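Local atomic coordinates of uncharacterized protein YUAB (Bacillus subtilis, PDB entry 4BHU), a protein that self-assembles into a layer on the surface of Bacillus subtilis biofilms that makes them water-repellent and itself withstands strong mechanical compression. Residues I[48-53]-I[71-76]. The protein carries 1 engineered substitution. Numbering follows the deposited sequence.
Sequences FTANTK and KTVRVP
Ala50 and Val73 meet through single methyl groups in the interior of the biofilm surface layer A domain, a beta-sandwich built from two antiparallel sheets, illustrating how a connecting segment without regular structure can help fill the space between them. Segment 48-53 belongs to the loop between strands 39-43 and 55-56, while Val73 lies on strand 72-76 of the five-stranded sheet. Apolar packing carries the contact: Ala50 CB touches Val73 CG2 at 3.6 Å, and both residues start their side chains toward the opposing segment. With CG1 of Val73 anti to the backbone N (chi1 178°), CG2 is left beside that nitrogen and becomes the branch that reaches the alanine. Leu61 and, from strand 90-95 of the other sheet, Leu91 also pack against Ala50, so the small residue sits among larger aliphatic groups.

A looser contact joins the beginnings of the two segments. There the aliphatic part of Lys71 runs past the backbone, its CG 3.8 Å from Phe48 O, without a polar bond between them. Lys71, the residue immediately before strand 72-76, forms a classic beta bulge with Thr72 opposite Leu67. The ring of Phe48 leads the other way and meets Tyr102 edge-to-face, with Phe104 also against it.

Backbone bonds tie each segment to its surroundings: Ala50 pairs with Gly70, just ahead of the bulge, and Val73 with Phe42 on strand 39-43. Beyond the packed methyls the loop contains an Asx turn. Its closing bond runs from Lys53 N to Asn51 OD1 over 2.8 Å, bent to 149° at the hydrogen, with the donor 18° off the carbonyl plane.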
loop_
_atom_site.group_PDB
_atom_site.type_symbol
_atom_site.label_atom_id
_atom_site.label_comp_id
_atom_site.label_asym_id
_atom_site.label_seq_id
_atom_site.Cartn_x
_atom_site.Cartn_y
_atom_site.Cartn_z
ATOM N N PHE I 48 -22.688 -41.570 18.429
ATOM C CA PHE I 48 -21.583 -40.666 18.754
ATOM C C PHE I 48 -22.012 -39.206 18.782
ATOM O O PHE I 48 -22.869 -38.781 17.996
ATOM C CB PHE I 48 -20.435 -40.857 17.759
ATOM C CG PHE I 48 -19.813 -42.210 17.836
ATOM C CD1 PHE I 48 -18.767 -42.452 18.699
ATOM C CD2 PHE I 48 -20.293 -43.252 17.064
ATOM C CE1 PHE I 48 -18.205 -43.706 18.781
ATOM C CE2 PHE I 48 -19.731 -44.505 17.143
ATOM C CZ PHE I 48 -18.685 -44.727 18.004
ATOM N N THR I 49 -21.419 -38.443 19.690
ATOM C CA THR I 49 -21.713 -37.021 19.795
ATOM C C THR I 49 -20.478 -36.281 20.223
ATOM O O THR I 49 -19.597 -36.858 20.861
ATOM C CB THR I 49 -22.786 -36.721 20.871
ATOM O OG1 THR I 49 -22.336 -37.244 22.123
ATOM C CG2 THR I 49 -24.131 -37.345 20.507
ATOM N N ALA I 50 -20.436 -34.986 19.905
ATOM C CA ALA I 50 -19.320 -34.136 20.286
ATOM C C ALA I 50 -19.796 -33.151 21.318
ATOM O O ALA I 50 -20.972 -32.765 21.325
ATOM C CB ALA I 50 -18.735 -33.388 19.049
ATOM N N ASN I 51 -18.869 -32.737 22.176
ATOM C CA ASN I 51 -19.117 -31.685 23.146
ATOM C C ASN I 51 -17.845 -30.867 23.284
ATOM O O ASN I 51 -16.849 -31.150 22.611
ATOM C CB ASN I 51 -19.569 -32.270 24.492
ATOM C CG ASN I 51 -18.530 -33.175 25.131
ATOM O OD1 ASN I 51 -17.341 -32.857 25.182
ATOM N ND2 ASN I 51 -18.987 -34.313 25.640
ATOM N N THR I 52 -17.880 -29.855 24.145
ATOM C CA THR I 52 -16.790 -28.887 24.257
ATOM C C THR I 52 -15.553 -29.422 24.971
ATOM O O THR I 52 -14.592 -28.681 25.150
ATOM C CB THR I 52 -17.261 -27.624 24.979
ATOM O OG1 THR I 52 -17.782 -27.986 26.262
ATOM C CG2 THR I 52 -18.347 -26.931 24.177
ATOM N N LYS I 53 -15.582 -30.689 25.393
ATOM C CA LYS I 53 -14.377 -31.347 25.915
ATOM C C LYS I 53 -13.630 -32.015 24.763
ATOM O O LYS I 53 -12.480 -32.414 24.898
ATOM C CB LYS I 53 -14.709 -32.389 27.001
ATOM C CG LYS I 53 -15.073 -31.809 28.378
ATOM C CD LYS I 53 -15.645 -32.888 29.341
ATOM C CE LYS I 53 -14.563 -33.845 29.890
ATOM N NZ LYS I 53 -15.097 -34.930 30.792
ATOM N N LYS I 71 -24.183 -34.133 16.797
ATOM C CA LYS I 71 -23.739 -35.002 15.703
ATOM C C LYS I 71 -23.048 -34.273 14.547
ATOM O O LYS I 71 -22.500 -34.920 13.651
ATOM C CB LYS I 71 -24.914 -35.774 15.130
ATOM C CG LYS I 71 -25.479 -36.847 16.087
ATOM C CD LYS I 71 -26.578 -37.669 15.402
ATOM C CE LYS I 71 -27.868 -36.860 15.256
ATOM N NZ LYS I 71 -28.993 -37.662 14.685
ATOM N N THR I 72 -23.102 -32.947 14.556
ATOM C CA THR I 72 -22.467 -32.138 13.506
ATOM C C THR I 72 -21.461 -31.182 14.109
ATOM O O THR I 72 -21.764 -30.448 15.047
ATOM C CB THR I 72 -23.527 -31.336 12.700
ATOM O OG1 THR I 72 -24.325 -32.253 11.942
ATOM C CG2 THR I 72 -22.858 -30.347 11.715
ATOM N N VAL I 73 -20.259 -31.176 13.557
ATOM C CA VAL I 73 -19.239 -30.237 13.995
ATOM C C VAL I 73 -18.847 -29.405 12.786
ATOM O O VAL I 73 -18.431 -29.948 11.761
ATOM C CB VAL I 73 -18.016 -30.960 14.590
ATOM C CG1 VAL I 73 -16.965 -29.950 14.996
ATOM C CG2 VAL I 73 -18.434 -31.815 15.803
ATOM N N ARG I 74 -19.001 -28.092 12.928
ATOM C CA ARG I 74 -18.865 -27.133 11.835
ATOM C C ARG I 74 -17.869 -26.037 12.194
ATOM O O ARG I 74 -18.022 -25.355 13.220
ATOM C CB ARG I 74 -20.205 -26.475 11.610
ATOM C CG ARG I 74 -20.670 -26.438 10.204
ATOM C CD ARG I 74 -22.111 -25.981 10.192
ATOM N NE ARG I 74 -22.981 -26.980 9.592
ATOM C CZ ARG I 74 -24.294 -26.845 9.485
ATOM N NH1 ARG I 74 -24.879 -25.752 9.948
ATOM N NH2 ARG I 74 -25.020 -27.802 8.921
ATOM N N VAL I 75 -16.857 -25.870 11.345
ATOM C CA VAL I 75 -15.860 -24.823 11.522
ATOM C C VAL I 75 -15.696 -24.030 10.238
ATOM O O VAL I 75 -15.060 -24.505 9.284
ATOM C CB VAL I 75 -14.513 -25.396 11.912
ATOM C CG1 VAL I 75 -13.549 -24.259 12.215
ATOM C CG2 VAL I 75 -14.661 -26.303 13.137
ATOM N N PRO I 76 -16.317 -22.847 10.193
ATOM C CA PRO I 76 -16.175 -21.999 9.020
ATOM C C PRO I 76 -14.710 -21.608 8.924
ATOM O O PRO I 76 -14.056 -21.353 9.950
ATOM C CB PRO I 76 -17.096 -20.805 9.334
ATOM C CG PRO I 76 -18.114 -21.363 10.297
ATOM C CD PRO I 76 -17.301 -22.292 11.150
#